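Local structure of flavocytochrome C3 fumarate reductase (Shewanella frigidimarina, 1QO8) at residues P3-G6 with S7-D11; Q35-C39 with H40-A44; Y78-C82 with H83-I87. The protein catalyses the essentially unidirectional reduction of fumarate to succinate, carrying one FAD and four covalently bound c-type hemes in each subunit. One frame throughout, in Å; residues are numbered along the deposited sequence.

Contact 1 of 3, residues P3-G6 with S7-D11; sequences PDMG and SFHAD. With HEM (protoporphyrin IX containing Fe), chain E.
Met5 O is gripped twice by His9, whose backbone N and ring ND1 approach from opposite faces of the carbonyl plane. The ring bond is the shorter, with ND1 2.6 Å from Met5 O and the oxygen close to the imidazole plane. This is the first turn of helix 5-12, closed by a capping box in which Asp4, the N-cap, and Ser7 answer each other. Asp4 OD1 accepts from Ser7 N at 2.9 Å, met nearly end-on to its C-O bond, while Asp4 N gives Ser7 OG a weak return bond. Asp4 CG sits between its own N and carbonyl carbon (chi1 56°), which turns the carboxylate back over the helix start. The other oxygen, OD2, is hydrogen-bonded to ND1 of His72, an axial ligand of another heme. Along the helix, Phe8 N adds a nearly straight bond to Asp4 O. With ND1 tied to Met5 O, rotation of the His9 ring is restrained while NE2 ligates the heme iron at 2.2 Å. Phe8 brings CE1 close to the heme CHA, and Met5, bent at chi3, sets CG 3.4 Å from His9 CE1 and its CE 3.3 Å from the heme CMB.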
loop_
_atom_site.group_PDB
_atom_site.type_symbol
_atom_site.label_atom_id
_atom_site.label_comp_id
_atom_site.label_asym_id
_atom_site.label_seq_id
_atom_site.Cartn_x
_atom_site.Cartn_y
_atom_site.Cartn_z
ATOM N N PRO A 3 -16.614 30.880 -34.878
ATOM C CA PRO A 3 -16.392 31.776 -33.761
ATOM C C PRO A 3 -16.248 30.970 -32.464
ATOM O O PRO A 3 -16.348 29.735 -32.383
ATOM C CB PRO A 3 -17.583 32.697 -33.780
ATOM C CG PRO A 3 -18.321 32.463 -35.035
ATOM C CD PRO A 3 -17.957 31.058 -35.443
ATOM N N ASP A 4 -15.941 31.727 -31.425
ATOM C CA ASP A 4 -16.070 31.249 -30.073
ATOM C C ASP A 4 -16.776 32.339 -29.307
ATOM O O ASP A 4 -17.069 33.480 -29.758
ATOM C CB ASP A 4 -14.694 30.812 -29.550
ATOM C CG ASP A 4 -13.651 31.892 -29.619
ATOM O OD1 ASP A 4 -14.077 33.045 -29.895
ATOM O OD2 ASP A 4 -12.460 31.679 -29.359
ATOM N N MET A 5 -17.000 32.105 -27.998
ATOM C CA MET A 5 -17.684 33.137 -27.257
ATOM C C MET A 5 -16.922 34.474 -27.237
ATOM O O MET A 5 -17.542 35.551 -27.078
ATOM C CB MET A 5 -17.820 32.598 -25.810
ATOM C CG MET A 5 -18.718 33.478 -24.958
ATOM S SD MET A 5 -19.243 32.663 -23.419
ATOM C CE MET A 5 -17.951 32.902 -22.290
ATOM N N GLY A 6 -15.660 34.428 -26.864
ATOM C CA GLY A 6 -14.669 35.455 -26.940
ATOM C C GLY A 6 -14.760 36.305 -28.220
ATOM O O GLY A 6 -15.000 37.508 -28.093
ATOM N N SER A 7 -14.906 35.729 -29.390
ATOM C CA SER A 7 -14.953 36.496 -30.610
ATOM C C SER A 7 -16.324 37.089 -30.858
ATOM O O SER A 7 -16.501 38.235 -31.314
ATOM C CB SER A 7 -14.387 35.668 -31.760
ATOM O OG SER A 7 -15.352 34.846 -32.375
ATOM N N PHE A 8 -17.390 36.340 -30.533
ATOM C CA PHE A 8 -18.727 36.917 -30.445
ATOM C C PHE A 8 -18.745 38.177 -29.571
ATOM O O PHE A 8 -19.304 39.170 -30.080
ATOM C CB PHE A 8 -19.745 35.885 -29.937
ATOM C CG PHE A 8 -21.152 36.311 -29.752
ATOM C CD1 PHE A 8 -21.541 36.826 -28.521
ATOM C CD2 PHE A 8 -22.070 36.177 -30.784
ATOM C CE1 PHE A 8 -22.871 37.215 -28.373
ATOM C CE2 PHE A 8 -23.407 36.539 -30.603
ATOM C CZ PHE A 8 -23.792 37.056 -29.379
ATOM N N HIS A 9 -18.158 38.169 -28.395
ATOM C CA HIS A 9 -18.166 39.323 -27.550
ATOM C C HIS A 9 -17.226 40.461 -28.080
ATOM O O HIS A 9 -17.554 41.662 -27.894
ATOM C CB HIS A 9 -17.764 39.066 -26.085
ATOM C CG HIS A 9 -18.856 38.342 -25.347
ATOM N ND1 HIS A 9 -19.111 36.991 -25.636
ATOM C CD2 HIS A 9 -19.773 38.752 -24.425
ATOM C CE1 HIS A 9 -20.128 36.614 -24.880
ATOM N NE2 HIS A 9 -20.578 37.651 -24.198
ATOM N N ALA A 10 -16.003 40.122 -28.470
ATOM C CA ALA A 10 -15.068 41.094 -29.032
ATOM C C ALA A 10 -15.686 41.790 -30.242
ATOM O O ALA A 10 -15.463 42.944 -30.240
ATOM C CB ALA A 10 -13.722 40.594 -29.569
ATOM N N ASP A 11 -16.387 41.137 -31.133
ATOM C CA ASP A 11 -17.098 41.736 -32.204
ATOM C C ASP A 11 -18.102 42.796 -31.720
ATOM O O ASP A 11 -18.288 43.776 -32.440
ATOM C CB ASP A 11 -17.856 40.725 -33.050
ATOM C CG ASP A 11 -16.946 39.792 -33.842
ATOM O OD1 ASP A 11 -15.722 40.033 -33.969
ATOM O OD2 ASP A 11 -17.482 38.782 -34.348
HETATM C CHA HEM E . -24.299 37.143 -24.926
HETATM C CHB HEM E . -22.065 34.869 -21.312
HETATM C CHC HEM E . -19.119 38.603 -20.573
HETATM C CHD HEM E . -22.496 41.123 -22.935
HETATM C C1A HEM E . -23.860 36.152 -24.061
HETATM C C2A HEM E . -24.231 34.772 -24.136
HETATM C C3A HEM E . -23.618 34.100 -23.148
HETATM C C4A HEM E . -22.798 35.052 -22.453
HETATM C CMA HEM E . -23.761 32.586 -22.811
HETATM C CAA HEM E . -25.201 34.198 -25.194
HETATM C CBA HEM E . -26.548 34.011 -24.562
HETATM C CGA HEM E . -27.558 33.311 -25.440
HETATM O O1A HEM E . -28.734 33.652 -25.154
HETATM O O2A HEM E . -27.047 32.514 -26.272
HETATM C C1B HEM E . -21.018 35.606 -20.866
HETATM C C2B HEM E . -19.881 35.129 -20.154
HETATM C C3B HEM E . -19.070 36.156 -19.992
HETATM C C4B HEM E . -19.678 37.343 -20.580
HETATM C CMB HEM E . -19.667 33.673 -19.609
HETATM C CAB HEM E . -17.652 36.172 -19.415
HETATM C CBB HEM E . -16.733 35.241 -19.700
HETATM C C1C HEM E . -19.863 39.651 -21.102
HETATM C C2C HEM E . -19.538 41.064 -20.955
HETATM C C3C HEM E . -20.447 41.757 -21.649
HETATM C C4C HEM E . -21.406 40.844 -22.185
HETATM C CMC HEM E . -18.315 41.563 -20.183
HETATM C CAC HEM E . -20.545 43.286 -21.923
HETATM C CBC HEM E . -19.327 43.972 -22.165
HETATM C C1D HEM E . -23.234 40.301 -23.741
HETATM C C2D HEM E . -24.261 40.693 -24.697
HETATM C C3D HEM E . -24.728 39.631 -25.248
HETATM C C4D HEM E . -24.055 38.471 -24.644
HETATM C CMD HEM E . -24.530 42.217 -24.981
HETATM C CAD HEM E . -25.834 39.492 -26.326
HETATM C CBD HEM E . -27.194 39.490 -25.512
HETATM C CGD HEM E . -28.325 40.058 -26.301
HETATM O O1D HEM E . -28.148 41.153 -26.936
HETATM O O2D HEM E . -29.376 39.320 -26.308
HETATM N NA HEM E . -22.959 36.297 -23.009
HETATM N NB HEM E . -20.813 36.936 -21.170
HETATM N NC HEM E . -21.040 39.552 -21.803
HETATM N ND HEM E . -23.159 38.939 -23.711
HETATM FE FE HEM E . -21.965 37.943 -22.446
#

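Contact 2 of 3, residues Q35-C39 with H40-A44; sequences QCKSC and HGEYA. With HEM (protoporphyrin IX containing Fe), chain E.
His40 N and Gly41 N close the last turn of helix 30-40 onto Cys36 O and Lys37 O, the second bond short at 2.5 Å between Gly41 N and Lys37 O. The sequence Cys36-Lys37-Ser38-Cys39-His40 is a CXXCH heme-c motif, and its compact side faces the porphyrin. His40 NE2 ligates the iron at 2.2 Å, and the nearness of Cys36 SG to the vinyl carbon CAB is consistent with a thioether link. Gly41 then leaves the helix with phi 100°, where a beta-carbon would collide with the carbonyl oxygen of His40. Its own oxygen turns back to receive a CA-H contact from Lys37 CA at 3.4 Å. The outer side is much looser. Lys37, extended beyond CG, crosses Glu42 at about a right angle, and their salt bridge is long, 3.9 Å from NZ to OE1. A water mends the gap, donating to Glu42 OE1 at 2.5 Å and accepting from Lys37 NZ, which also pairs with Asp62. The turn thus links helix 30-40 to helix 43-46, where Glu42 occupies the N-cap position and Tyr43 reaches across to the loop of His56 and Asp62, its OH bonded to Ile63 O.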
loop_
_atom_site.group_PDB
_atom_site.type_symbol
_atom_site.label_atom_id
_atom_site.label_comp_id
_atom_site.label_asym_id
_atom_site.label_seq_id
_atom_site.Cartn_x
_atom_site.Cartn_y
_atom_site.Cartn_z
ATOM N N GLN A 35 -16.265 40.478 -14.996
ATOM C CA GLN A 35 -16.867 41.062 -16.173
ATOM C C GLN A 35 -18.109 40.416 -16.686
ATOM O O GLN A 35 -19.109 41.132 -16.908
ATOM C CB GLN A 35 -15.815 41.076 -17.337
ATOM C CG GLN A 35 -14.602 41.948 -16.966
ATOM C CD GLN A 35 -15.068 43.376 -16.674
ATOM O OE1 GLN A 35 -14.889 43.777 -15.558
ATOM N NE2 GLN A 35 -15.764 44.133 -17.506
ATOM N N CYS A 36 -18.146 39.066 -16.800
ATOM C CA CYS A 36 -19.429 38.363 -16.902
ATOM C C CYS A 36 -20.456 38.933 -15.963
ATOM O O CYS A 36 -21.513 39.212 -16.516
ATOM C CB CYS A 36 -19.473 36.841 -16.591
ATOM S SG CYS A 36 -17.943 36.012 -17.086
ATOM N N LYS A 37 -20.237 39.045 -14.685
ATOM C CA LYS A 37 -21.268 39.398 -13.728
ATOM C C LYS A 37 -21.647 40.877 -13.846
ATOM O O LYS A 37 -22.846 41.130 -13.778
ATOM C CB LYS A 37 -20.836 39.037 -12.288
ATOM C CG LYS A 37 -20.813 37.524 -11.964
ATOM C CD LYS A 37 -20.211 37.234 -10.567
ATOM C CE LYS A 37 -20.182 35.713 -10.284
ATOM N NZ LYS A 37 -20.049 35.413 -8.799
ATOM N N SER A 38 -20.690 41.766 -14.103
ATOM C CA SER A 38 -20.933 43.150 -14.429
ATOM C C SER A 38 -21.984 43.276 -15.532
ATOM O O SER A 38 -23.095 43.701 -15.162
ATOM C CB SER A 38 -19.773 43.973 -15.019
ATOM O OG SER A 38 -18.845 44.141 -13.973
ATOM N N CYS A 39 -21.630 42.820 -16.726
ATOM C CA CYS A 39 -22.639 42.932 -17.756
ATOM C C CYS A 39 -23.865 42.067 -17.569
ATOM O O CYS A 39 -24.912 42.418 -18.175
ATOM C CB CYS A 39 -22.053 42.724 -19.132
ATOM S SG CYS A 39 -20.619 43.883 -19.430
ATOM N N HIS A 40 -23.671 40.849 -17.016
ATOM C CA HIS A 40 -24.857 39.956 -17.130
ATOM C C HIS A 40 -25.604 39.866 -15.797
ATOM O O HIS A 40 -26.689 39.261 -15.763
ATOM C CB HIS A 40 -24.392 38.540 -17.502
ATOM C CG HIS A 40 -24.248 38.371 -18.986
ATOM N ND1 HIS A 40 -25.357 38.414 -19.801
ATOM C CD2 HIS A 40 -23.161 38.215 -19.786
ATOM C CE1 HIS A 40 -24.990 38.215 -21.065
ATOM N NE2 HIS A 40 -23.682 38.075 -21.031
ATOM N N GLY A 41 -25.018 40.332 -14.731
ATOM C CA GLY A 41 -25.726 40.106 -13.443
ATOM C C GLY A 41 -25.103 38.906 -12.695
ATOM O O GLY A 41 -24.408 38.077 -13.301
ATOM N N GLU A 42 -25.297 38.887 -11.392
ATOM C CA GLU A 42 -24.960 37.679 -10.589
ATOM C C GLU A 42 -26.001 36.589 -10.703
ATOM O O GLU A 42 -27.067 36.685 -11.326
ATOM C CB GLU A 42 -24.864 38.159 -9.157
ATOM C CG GLU A 42 -24.354 39.497 -8.755
ATOM C CD GLU A 42 -22.851 39.521 -8.492
ATOM O OE1 GLU A 42 -22.385 38.470 -8.004
ATOM O OE2 GLU A 42 -22.089 40.484 -8.723
ATOM N N TYR A 43 -25.829 35.439 -10.006
ATOM C CA TYR A 43 -26.698 34.287 -10.107
ATOM C C TYR A 43 -28.125 34.613 -9.644
ATOM O O TYR A 43 -29.053 34.087 -10.223
ATOM C CB TYR A 43 -26.169 33.031 -9.359
ATOM C CG TYR A 43 -24.917 32.420 -10.003
ATOM C CD1 TYR A 43 -24.943 31.703 -11.189
ATOM C CD2 TYR A 43 -23.702 32.595 -9.414
ATOM C CE1 TYR A 43 -23.814 31.152 -11.735
ATOM C CE2 TYR A 43 -22.531 32.096 -9.956
ATOM C CZ TYR A 43 -22.633 31.324 -11.075
ATOM O OH TYR A 43 -21.468 30.849 -11.612
ATOM N N ALA A 44 -28.323 35.348 -8.621
ATOM C CA ALA A 44 -29.671 35.732 -8.105
ATOM C C ALA A 44 -30.439 36.408 -9.198
ATOM O O ALA A 44 -31.622 36.093 -9.495
ATOM C CB ALA A 44 -29.535 36.617 -6.843
HETATM C CHA HEM E . -24.299 37.143 -24.926
HETATM C CHB HEM E . -22.065 34.869 -21.312
HETATM C CHC HEM E . -19.119 38.603 -20.573
HETATM C CHD HEM E . -22.496 41.123 -22.935
HETATM C C1A HEM E . -23.860 36.152 -24.061
HETATM C C2A HEM E . -24.231 34.772 -24.136
HETATM C C3A HEM E . -23.618 34.100 -23.148
HETATM C C4A HEM E . -22.798 35.052 -22.453
HETATM C CMA HEM E . -23.761 32.586 -22.811
HETATM C CAA HEM E . -25.201 34.198 -25.194
HETATM C CBA HEM E . -26.548 34.011 -24.562
HETATM C CGA HEM E . -27.558 33.311 -25.440
HETATM O O1A HEM E . -28.734 33.652 -25.154
HETATM O O2A HEM E . -27.047 32.514 -26.272
HETATM C C1B HEM E . -21.018 35.606 -20.866
HETATM C C2B HEM E . -19.881 35.129 -20.154
HETATM C C3B HEM E . -19.070 36.156 -19.992
HETATM C C4B HEM E . -19.678 37.343 -20.580
HETATM C CMB HEM E . -19.667 33.673 -19.609
HETATM C CAB HEM E . -17.652 36.172 -19.415
HETATM C CBB HEM E . -16.733 35.241 -19.700
HETATM C C1C HEM E . -19.863 39.651 -21.102
HETATM C C2C HEM E . -19.538 41.064 -20.955
HETATM C C3C HEM E . -20.447 41.757 -21.649
HETATM C C4C HEM E . -21.406 40.844 -22.185
HETATM C CMC HEM E . -18.315 41.563 -20.183
HETATM C CAC HEM E . -20.545 43.286 -21.923
HETATM C CBC HEM E . -19.327 43.972 -22.165
HETATM C C1D HEM E . -23.234 40.301 -23.741
HETATM C C2D HEM E . -24.261 40.693 -24.697
HETATM C C3D HEM E . -24.728 39.631 -25.248
HETATM C C4D HEM E . -24.055 38.471 -24.644
HETATM C CMD HEM E . -24.530 42.217 -24.981
HETATM C CAD HEM E . -25.834 39.492 -26.326
HETATM C CBD HEM E . -27.194 39.490 -25.512
HETATM C CGD HEM E . -28.325 40.058 -26.301
HETATM O O1D HEM E . -28.148 41.153 -26.936
HETATM O O2D HEM E . -29.376 39.320 -26.308
HETATM N NA HEM E . -22.959 36.297 -23.009
HETATM N NB HEM E . -20.813 36.936 -21.170
HETATM N NC HEM E . -21.040 39.552 -21.803
HETATM N ND HEM E . -23.159 38.939 -23.711
HETATM FE FE HEM E . -21.965 37.943 -22.446
HETATM O O HOH W 1 -22.408 36.228 -6.866
#

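Contact 3 of 3, residues Y78-C82 with H83-I87; sequences YCNEC and HSFDI. With HEM (protoporphyrin IX containing Fe), chain C.
His83, which ends the CXXCH heme-c motif begun by Cys79 (Cys79-Asn80-Glu81-Cys82-His83), stands in the first shell of the iron, with NE2 1.8 Å from the metal and His59 as the second axial ligand. Cys79 SG and Cys82 SG lie so near the vinyl carbons CAB and CAC that they are consistent with thioether bonds. What positions the ligand is first its own backbone: His83 N bonds Cys79 O at 2.8 Å, nearly straight. The same oxygen also accepts from Cys82 N, so one carbonyl receives two successive amides at the close of the turn. The CG of His83 lies anti to the carbonyl carbon (chi1 -56°), which swings the imidazole out of the turn and onto the heme.

Outside this shell, Phe85 wedges into the corner between ligand and porphyrin. Its CZ hangs 3.4 Å above one face of the His83 ring, offset toward the rim, and also approaches the heme CHB at 3.5 Å. Its edge meets Cys79 CB through CE2, 3.9 Å away, and Phe53 stacks on the ring. With an alanine here, that face of His83 and the neighbouring meso edge would probably lose part of their cover, and the imidazole would be less firmly restrained from turning.

Farther out, Asn80 CA makes a CA-H contact to His83 O at 3.3 Å, tying the loop beyond the histidine back to the turn. Arg368 binds the backbone at Glu81 and Cys82. Tyr78, met edge-to-face by Phe155, carries Glu81 CG over the centre of its ring, 3.8 Å above the plane.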
loop_
_atom_site.group_PDB
_atom_site.type_symbol
_atom_site.label_atom_id
_atom_site.label_comp_id
_atom_site.label_asym_id
_atom_site.label_seq_id
_atom_site.Cartn_x
_atom_site.Cartn_y
_atom_site.Cartn_z
ATOM N N TYR A 78 -21.091 21.703 -16.405
ATOM C CA TYR A 78 -20.237 21.009 -15.442
ATOM C C TYR A 78 -21.104 20.021 -14.607
ATOM O O TYR A 78 -20.560 19.139 -13.945
ATOM C CB TYR A 78 -19.607 21.950 -14.419
ATOM C CG TYR A 78 -18.287 21.434 -13.858
ATOM C CD1 TYR A 78 -17.066 21.702 -14.496
ATOM C CD2 TYR A 78 -18.242 20.734 -12.677
ATOM C CE1 TYR A 78 -15.833 21.222 -13.990
ATOM C CE2 TYR A 78 -17.042 20.278 -12.141
ATOM C CZ TYR A 78 -15.844 20.566 -12.790
ATOM O OH TYR A 78 -14.692 20.123 -12.207
ATOM N N CYS A 79 -22.399 20.299 -14.444
ATOM C CA CYS A 79 -23.374 19.375 -13.846
ATOM C C CYS A 79 -23.208 17.919 -14.184
ATOM O O CYS A 79 -23.220 17.037 -13.312
ATOM C CB CYS A 79 -24.813 19.755 -14.291
ATOM S SG CYS A 79 -25.056 21.526 -13.817
ATOM N N ASN A 80 -23.024 17.662 -15.466
ATOM C CA ASN A 80 -22.851 16.342 -16.018
ATOM C C ASN A 80 -21.502 15.739 -15.758
ATOM O O ASN A 80 -21.260 14.646 -16.285
ATOM C CB ASN A 80 -23.309 16.228 -17.493
ATOM C CG ASN A 80 -24.865 16.216 -17.491
ATOM O OD1 ASN A 80 -25.508 16.026 -18.583
ATOM N ND2 ASN A 80 -25.613 16.349 -16.396
ATOM N N GLU A 81 -20.610 16.232 -14.920
ATOM C CA GLU A 81 -19.480 15.470 -14.436
ATOM C C GLU A 81 -19.947 14.412 -13.398
ATOM O O GLU A 81 -19.240 13.482 -13.032
ATOM C CB GLU A 81 -18.548 16.423 -13.675
ATOM C CG GLU A 81 -17.755 17.374 -14.621
ATOM C CD GLU A 81 -16.729 16.506 -15.337
ATOM O OE1 GLU A 81 -16.511 15.343 -14.915
ATOM O OE2 GLU A 81 -16.141 16.853 -16.367
ATOM N N CYS A 82 -21.117 14.727 -12.817
ATOM C CA CYS A 82 -21.744 13.901 -11.824
ATOM C C CYS A 82 -23.154 13.466 -12.181
ATOM O O CYS A 82 -23.432 12.262 -11.959
ATOM C CB CYS A 82 -21.807 14.548 -10.465
ATOM S SG CYS A 82 -20.197 15.182 -9.952
ATOM N N HIS A 83 -23.933 14.347 -12.791
ATOM C CA HIS A 83 -25.319 13.996 -13.099
ATOM C C HIS A 83 -25.433 13.561 -14.539
ATOM O O HIS A 83 -24.466 13.582 -15.321
ATOM C CB HIS A 83 -26.292 15.118 -12.843
ATOM C CG HIS A 83 -26.336 15.725 -11.476
ATOM N ND1 HIS A 83 -27.093 15.156 -10.419
ATOM C CD2 HIS A 83 -25.767 16.794 -10.950
ATOM C CE1 HIS A 83 -26.957 15.933 -9.342
ATOM N NE2 HIS A 83 -26.095 16.986 -9.600
ATOM N N SER A 84 -26.638 13.281 -15.015
ATOM C CA SER A 84 -26.713 13.069 -16.481
ATOM C C SER A 84 -27.936 13.793 -17.008
ATOM O O SER A 84 -28.719 13.171 -17.701
ATOM C CB SER A 84 -26.601 11.588 -16.802
ATOM O OG SER A 84 -26.057 11.314 -18.110
ATOM N N PHE A 85 -28.181 15.060 -16.632
ATOM C CA PHE A 85 -29.347 15.772 -17.138
ATOM C C PHE A 85 -29.337 15.768 -18.662
ATOM O O PHE A 85 -28.239 15.725 -19.199
ATOM C CB PHE A 85 -29.438 17.190 -16.624
ATOM C CG PHE A 85 -29.310 17.302 -15.129
ATOM C CD1 PHE A 85 -30.132 16.588 -14.250
ATOM C CD2 PHE A 85 -28.373 18.103 -14.571
ATOM C CE1 PHE A 85 -29.977 16.747 -12.884
ATOM C CE2 PHE A 85 -28.216 18.264 -13.229
ATOM C CZ PHE A 85 -29.027 17.609 -12.348
ATOM N N ASP A 86 -30.506 15.784 -19.296
ATOM C CA ASP A 86 -30.526 15.768 -20.760
ATOM C C ASP A 86 -30.837 17.231 -21.184
ATOM O O ASP A 86 -31.814 17.805 -20.693
ATOM C CB ASP A 86 -31.670 14.872 -21.218
ATOM C CG ASP A 86 -31.943 14.890 -22.701
ATOM O OD1 ASP A 86 -31.033 15.022 -23.540
ATOM O OD2 ASP A 86 -33.104 14.759 -23.135
ATOM N N ILE A 87 -29.959 17.901 -21.884
ATOM C CA ILE A 87 -30.062 19.355 -22.101
ATOM C C ILE A 87 -29.705 19.668 -23.546
ATOM O O ILE A 87 -29.086 18.831 -24.199
ATOM C CB ILE A 87 -29.204 20.043 -21.010
ATOM C CG1 ILE A 87 -30.020 21.162 -20.405
ATOM C CG2 ILE A 87 -27.823 20.486 -21.421
ATOM C CD1 ILE A 87 -29.792 21.227 -18.887
HETATM C CHA HEM C . -27.986 16.767 -5.808
HETATM C CHB HEM C . -28.558 19.695 -9.639
HETATM C CHC HEM C . -23.746 19.643 -10.060
HETATM C CHD HEM C . -23.434 15.842 -7.063
HETATM C C1A HEM C . -28.590 17.589 -6.722
HETATM C C2A HEM C . -29.963 18.064 -6.775
HETATM C C3A HEM C . -30.111 18.870 -7.816
HETATM C C4A HEM C . -28.816 18.914 -8.501
HETATM C CMA HEM C . -31.353 19.614 -8.363
HETATM C CAA HEM C . -31.073 17.605 -5.775
HETATM C CBA HEM C . -31.289 18.584 -4.604
HETATM C CGA HEM C . -30.112 18.518 -3.659
HETATM O O1A HEM C . -29.467 19.614 -3.545
HETATM O O2A HEM C . -29.843 17.428 -3.064
HETATM C C1B HEM C . -27.263 20.078 -9.965
HETATM C C2B HEM C . -26.888 21.183 -10.837
HETATM C C3B HEM C . -25.570 21.175 -10.909
HETATM C C4B HEM C . -25.046 20.080 -10.136
HETATM C CMB HEM C . -27.926 22.124 -11.427
HETATM C CAB HEM C . -24.566 22.205 -11.583
HETATM C CBB HEM C . -24.935 23.468 -11.814
HETATM C C1C HEM C . -23.225 18.568 -9.379
HETATM C C2C HEM C . -21.831 18.153 -9.281
HETATM C C3C HEM C . -21.762 17.136 -8.427
HETATM C C4C HEM C . -23.096 16.866 -7.948
HETATM C CMC HEM C . -20.742 18.847 -10.108
HETATM C CAC HEM C . -20.538 16.318 -7.877
HETATM C CBC HEM C . -19.356 16.879 -7.634
HETATM C C1D HEM C . -24.645 15.788 -6.424
HETATM C C2D HEM C . -24.962 14.875 -5.305
HETATM C C3D HEM C . -26.210 15.144 -4.958
HETATM C C4D HEM C . -26.730 16.194 -5.810
HETATM C CMD HEM C . -23.962 13.848 -4.736
HETATM C CAD HEM C . -27.070 14.459 -3.836
HETATM C CBD HEM C . -28.084 13.504 -4.414
HETATM C CGD HEM C . -29.064 12.787 -3.450
HETATM O O1D HEM C . -28.650 12.344 -2.362
HETATM O O2D HEM C . -30.257 12.657 -3.790
HETATM N NA HEM C . -27.905 18.198 -7.771
HETATM N NB HEM C . -26.121 19.406 -9.583
HETATM N NC HEM C . -23.967 17.760 -8.543
HETATM N ND HEM C . -25.731 16.566 -6.710
HETATM FE FE HEM C . -25.909 18.049 -8.098
#

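How the contacts relate
Each contact is a continuous stretch of chain that folds on itself, so the three follow in series, none nesting or crossing. From the N terminus, contact 1 begins helix 5-12 and contact 2 ends helix 30-40; their centres are about 18 Å apart, yet they bind one heme, supplying its two axial histidines from opposite faces. Contact 3, in the long loop between helices 43-46 and 107-115, repeats the motif of contact 2 around another heme. Its centre is about 23 Å from contact 2's and nearer the chain's centre in space, where the side chain of Cys82 lies about 9 Å from the FAD, nearest atoms. This is consistent with an inward electron path from cytochrome to flavin.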